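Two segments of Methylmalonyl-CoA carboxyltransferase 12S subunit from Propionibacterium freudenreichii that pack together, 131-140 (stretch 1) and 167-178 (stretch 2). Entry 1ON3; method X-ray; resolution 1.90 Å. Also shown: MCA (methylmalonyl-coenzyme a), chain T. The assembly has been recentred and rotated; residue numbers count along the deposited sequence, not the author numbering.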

# COMPACT_ATOMS: atom_id res chain seq x y z
N THR E 131 -22.92 -5.19 0.38
CA THR E 131 -24.10 -5.60 -0.36
C THR E 131 -24.85 -4.42 -0.96
O THR E 131 -24.68 -3.26 -0.55
CB THR E 131 -25.14 -6.35 0.52
OG1 THR E 131 -25.95 -5.38 1.21
CG2 THR E 131 -24.45 -7.27 1.53
N PRO E 132 -25.71 -4.71 -1.95
CA PRO E 132 -26.50 -3.66 -2.58
C PRO E 132 -27.46 -3.07 -1.55
O PRO E 132 -27.79 -3.72 -0.54
CB PRO E 132 -27.25 -4.41 -3.66
CG PRO E 132 -26.28 -5.47 -4.08
CD PRO E 132 -25.71 -5.94 -2.76
N PHE E 133 -27.91 -1.84 -1.80
CA PHE E 133 -28.87 -1.15 -0.93
C PHE E 133 -30.05 -0.67 -1.78
O PHE E 133 -29.85 0.04 -2.77
CB PHE E 133 -28.23 0.07 -0.28
CG PHE E 133 -29.20 0.92 0.48
CD1 PHE E 133 -29.51 2.21 0.05
CD2 PHE E 133 -29.85 0.41 1.59
CE1 PHE E 133 -30.46 2.98 0.74
CE2 PHE E 133 -30.80 1.17 2.27
CZ PHE E 133 -31.10 2.46 1.84
N LEU E 134 -31.26 -1.05 -1.39
CA LEU E 134 -32.48 -0.67 -2.11
C LEU E 134 -33.39 0.10 -1.15
O LEU E 134 -33.50 -0.24 0.02
CB LEU E 134 -33.19 -1.92 -2.66
CG LEU E 134 -32.35 -2.69 -3.69
CD1 LEU E 134 -31.71 -3.89 -3.00
CD2 LEU E 134 -33.21 -3.16 -4.85
N PHE E 135 -34.03 1.14 -1.66
CA PHE E 135 -34.87 2.01 -0.83
C PHE E 135 -36.18 2.41 -1.53
O PHE E 135 -36.15 3.00 -2.60
CB PHE E 135 -34.03 3.26 -0.51
CG PHE E 135 -34.60 4.15 0.57
CD1 PHE E 135 -33.78 5.10 1.17
CD2 PHE E 135 -35.94 4.09 0.96
CE1 PHE E 135 -34.28 5.99 2.13
CE2 PHE E 135 -36.45 4.97 1.93
CZ PHE E 135 -35.61 5.92 2.51
N PHE E 136 -37.31 2.07 -0.92
CA PHE E 136 -38.64 2.46 -1.44
C PHE E 136 -39.01 3.77 -0.73
O PHE E 136 -39.16 3.81 0.50
CB PHE E 136 -39.72 1.42 -1.10
CG PHE E 136 -39.64 0.14 -1.91
CD1 PHE E 136 -38.91 -0.95 -1.44
CD2 PHE E 136 -40.35 0.00 -3.10
CE1 PHE E 136 -38.90 -2.16 -2.14
CE2 PHE E 136 -40.35 -1.20 -3.80
CZ PHE E 136 -39.63 -2.29 -3.32
N TYR E 137 -39.11 4.84 -1.52
CA TYR E 137 -39.45 6.17 -1.02
C TYR E 137 -40.96 6.43 -1.18
O TYR E 137 -41.54 6.15 -2.23
CB TYR E 137 -38.69 7.23 -1.83
CG TYR E 137 -37.20 7.18 -1.66
CD1 TYR E 137 -36.55 8.05 -0.80
CD2 TYR E 137 -36.42 6.30 -2.42
CE1 TYR E 137 -35.16 8.07 -0.69
CE2 TYR E 137 -35.02 6.30 -2.32
CZ TYR E 137 -34.40 7.19 -1.46
OH TYR E 137 -33.03 7.21 -1.36
N ASP E 138 -41.59 6.99 -0.15
CA ASP E 138 -43.02 7.25 -0.16
C ASP E 138 -43.14 8.22 1.01
O ASP E 138 -43.47 7.81 2.12
CB ASP E 138 -43.77 5.94 0.15
CG ASP E 138 -45.25 6.01 -0.19
OD1 ASP E 138 -45.75 7.13 -0.39
OD2 ASP E 138 -45.91 4.94 -0.24
N SER E 139 -42.88 9.51 0.77
CA SER E 139 -42.85 10.46 1.87
C SER E 139 -43.17 11.93 1.58
O SER E 139 -42.96 12.43 0.48
CB SER E 139 -41.44 10.39 2.49
OG SER E 139 -41.14 11.50 3.32
N GLY E 140 -43.64 12.62 2.61
CA GLY E 140 -43.95 14.04 2.50
C GLY E 140 -42.72 14.90 2.79
O GLY E 140 -42.84 16.12 2.92
N VAL E 167 -19.33 2.05 -4.38
CA VAL E 167 -18.83 0.95 -3.54
C VAL E 167 -19.86 -0.18 -3.58
O VAL E 167 -19.52 -1.33 -3.87
CB VAL E 167 -18.60 1.39 -2.09
CG1 VAL E 167 -17.92 0.25 -1.30
CG2 VAL E 167 -17.73 2.66 -2.06
N VAL E 168 -21.12 0.13 -3.28
CA VAL E 168 -22.19 -0.86 -3.39
C VAL E 168 -23.29 -0.20 -4.22
O VAL E 168 -23.50 1.00 -4.13
CB VAL E 168 -22.77 -1.31 -2.01
CG1 VAL E 168 -21.69 -2.01 -1.20
CG2 VAL E 168 -23.34 -0.11 -1.25
N PRO E 169 -23.99 -0.97 -5.08
CA PRO E 169 -25.04 -0.38 -5.91
C PRO E 169 -26.18 0.13 -5.05
O PRO E 169 -26.53 -0.50 -4.05
CB PRO E 169 -25.49 -1.55 -6.80
CG PRO E 169 -24.35 -2.52 -6.75
CD PRO E 169 -23.89 -2.43 -5.32
N GLN E 170 -26.76 1.27 -5.44
CA GLN E 170 -27.87 1.87 -4.70
C GLN E 170 -29.02 2.12 -5.67
O GLN E 170 -28.86 2.83 -6.66
CB GLN E 170 -27.45 3.21 -4.07
CG GLN E 170 -26.29 3.14 -3.11
CD GLN E 170 -25.93 4.51 -2.58
OE1 GLN E 170 -26.58 5.01 -1.66
NE2 GLN E 170 -24.91 5.13 -3.17
N ILE E 171 -30.17 1.51 -5.37
CA ILE E 171 -31.36 1.60 -6.20
C ILE E 171 -32.51 2.27 -5.43
O ILE E 171 -32.89 1.84 -4.34
CB ILE E 171 -31.80 0.18 -6.65
CG1 ILE E 171 -30.69 -0.44 -7.51
CG2 ILE E 171 -33.11 0.24 -7.45
CD1 ILE E 171 -30.89 -1.94 -7.81
N ALA E 172 -33.06 3.33 -6.00
CA ALA E 172 -34.16 4.02 -5.37
C ALA E 172 -35.44 3.73 -6.12
O ALA E 172 -35.46 3.73 -7.36
CB ALA E 172 -33.90 5.51 -5.36
N ILE E 173 -36.51 3.46 -5.38
CA ILE E 173 -37.82 3.22 -6.01
C ILE E 173 -38.78 4.24 -5.39
O ILE E 173 -39.07 4.17 -4.20
CB ILE E 173 -38.37 1.79 -5.72
CG1 ILE E 173 -37.38 0.73 -6.21
CG2 ILE E 173 -39.69 1.60 -6.44
CD1 ILE E 173 -36.55 0.12 -5.10
N ILE E 174 -39.23 5.20 -6.20
CA ILE E 174 -40.16 6.22 -5.73
C ILE E 174 -41.54 5.64 -6.00
O ILE E 174 -41.92 5.47 -7.17
CB ILE E 174 -40.05 7.55 -6.50
CG1 ILE E 174 -38.59 7.88 -6.83
CG2 ILE E 174 -40.69 8.67 -5.66
CD1 ILE E 174 -37.70 8.05 -5.66
N ALA E 175 -42.29 5.36 -4.94
CA ALA E 175 -43.60 4.74 -5.09
C ALA E 175 -44.74 5.52 -4.43
O ALA E 175 -45.79 4.96 -4.12
CB ALA E 175 -43.55 3.32 -4.53
N GLY E 176 -44.50 6.81 -4.23
CA GLY E 176 -45.48 7.69 -3.64
C GLY E 176 -44.89 9.08 -3.72
O GLY E 176 -44.04 9.34 -4.60
N PRO E 177 -45.30 10.01 -2.84
CA PRO E 177 -44.73 11.35 -2.91
C PRO E 177 -43.27 11.33 -2.47
O PRO E 177 -42.83 10.41 -1.78
CB PRO E 177 -45.58 12.15 -1.92
CG PRO E 177 -46.87 11.43 -1.91
CD PRO E 177 -46.45 9.98 -1.94
N CYS E 178 -42.55 12.37 -2.87
CA CYS E 178 -41.16 12.60 -2.51
C CYS E 178 -41.10 14.11 -2.64
O CYS E 178 -40.56 14.67 -3.60
CB CYS E 178 -40.20 11.94 -3.51
SG CYS E 178 -38.47 11.93 -2.89
C8 MCA T . -47.07 15.06 5.07
N9 MCA T . -47.46 14.99 6.41
C4 MCA T . -46.41 15.56 7.10
C5 MCA T . -45.46 15.93 6.12
N7 MCA T . -45.91 15.61 4.85
N3 MCA T . -46.27 15.73 8.48
C2 MCA T . -45.08 16.34 8.82
N1 MCA T . -44.09 16.74 7.95
C6 MCA T . -44.25 16.55 6.58
N6 MCA T . -43.26 16.95 5.78
C1' MCA T . -48.58 14.49 7.01
C2' MCA T . -49.77 15.39 6.66
O2' MCA T . -49.86 16.47 7.55
C3' MCA T . -50.91 14.40 6.70
O3' MCA T . -51.41 14.31 8.02
C4' MCA T . -50.32 13.06 6.21
O4' MCA T . -48.87 13.20 6.47
C5' MCA T . -50.44 12.72 4.67
O5' MCA T . -50.98 13.65 4.13
P1 MCA T . -51.96 14.21 3.31
O11 MCA T . -51.93 15.57 3.24
O12 MCA T . -52.96 13.62 3.97
O6 MCA T . -51.82 13.80 1.73
P2 MCA T . -51.70 13.63 0.42
O21 MCA T . -52.83 14.41 0.31
O22 MCA T . -51.48 12.35 -0.13
O7 MCA T . -50.47 14.59 0.04
CPB MCA T . -49.36 14.49 0.48
CPA MCA T . -48.17 15.39 0.21
CP7 MCA T . -48.58 16.47 1.25
CP9 MCA T . -48.01 15.77 -1.28
CP8 MCA T . -46.90 14.62 0.64
OP3 MCA T . -48.67 16.04 2.41
CP6 MCA T . -47.79 17.63 1.46
OP2 MCA T . -47.51 18.36 0.44
NP2 MCA T . -47.28 17.94 2.81
CP5 MCA T . -46.03 18.63 2.81
CP4 MCA T . -44.80 18.81 2.11
CP3 MCA T . -43.63 19.54 2.58
OP1 MCA T . -44.08 20.77 2.95
NP1 MCA T . -42.20 19.28 2.73
CP2 MCA T . -41.51 20.41 3.29
CP1 MCA T . -40.13 19.97 3.55
P3 MCA T . -52.65 13.64 8.87
O31 MCA T . -53.58 14.58 8.16
O32 MCA T . -52.47 14.01 10.32
O33 MCA T . -53.05 12.21 8.62
S MCA T . -39.18 21.01 4.16
CS1 MCA T . -38.16 19.74 4.01
OS1 MCA T . -38.26 18.55 3.60
CS2 MCA T . -37.00 20.17 3.35
CS3 MCA T . -35.85 20.04 3.99
CS4 MCA T . -36.63 20.72 1.93
OS4 MCA T . -35.64 21.42 1.75
OS5 MCA T . -37.40 20.39 1.04

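Parallel β-strands illustrate a simple division: the backbone sets the register, and the side chains, sent alternately to the two faces, decide how closely each face packs. The strand 133-139 and the strand that begins at Gln170 of the 12S subunit are a clear case. Their axes approach to 4.6 Å with 26° between their directions, and the two stretches together bury 889 Å² against each other.

The ladder is built in the usual parallel fashion, with alternate residues of stretch 1 bonding to residues on each side of their partner. Phe133 N donates to Pro169 O (3.0 Å), while Phe133 O accepts from Ile171 N (3.0 Å). Phe135 N then reaches Ile171 O (3.0 Å) and Phe135 O receives Ile173 N (2.8 Å); Tyr137 repeats the pattern, its N bonding to Ile173 O (2.8 Å) and its O to Ala175 N (2.9 Å). Proline lacks an N-H, yet Pro169 serves well at the start because the ladder asks only for its carbonyl.

On one face lie Leu134, Phe136, Ile171 and Ile173. Ile171, in the m,t rotamer, extends its chain so that CD1 meets Leu134 CD2 at 4.0 Å. Ile173 also has chi1 m, but its chi2 of 101° lies between wells, and this turn places Ile173 CD1 over the face of the Phe136 ring, 4.1 Å from the centroid and only 6° off the normal. The ring, with chi1 at -73° and chi2 at 91°, also brings Phe136 CD2 to 3.7 Å from Ile173 CB. Ile173 thus lies against one face of the Phe136 ring, with CD1 near the normal through the centroid in a CH-pi contact and CB nearer the rim.

The other face depends on a contrast of sizes. Tyr137, with chi1 m and chi2 at -99°, brings its ring against Ala172 and Ile174: Tyr137 CE2 lies 3.3 Å from Ala172 CB, and Tyr137 CD2 is 3.9 Å from Ile174 CD1. The small methyl of Ala172 leaves room for this close approach, while Ile174, m at both chi angles, brings its end nearer to the tyrosine. The hydroxyl is hydrogen-bonded elsewhere in the structure. Phe135, by contrast, takes chi1 t, and the end of its side chain leads away from stretch 2.

Beyond Tyr137 the register shifts by two, a β-bulge that accompanies the corner at Gly176. Asp138 is t at chi1, and its OD1 comes within 3.3 Å of both Gly176 CA and Pro177 CD. Glycine suits this place: an ideal CB on Gly176 would sit 1.8 Å from Asp138 OD1, a clash. The corner has a cost, since Gly176 N is buried without a partner. The ladder resumes through Ser139 N, which donates to Pro177 O at 2.7 Å.

At the end of stretch 1, Gly140 O accepts a hydrogen bond from N6 of methylmalonyl-coenzyme A (3.0 Å) and a weak one from its NP1 (3.2 Å). Here too the absence of a side chain matters, because an ideal CB on Gly140 would fall 2.0 Å from N7 of methylmalonyl-coenzyme A.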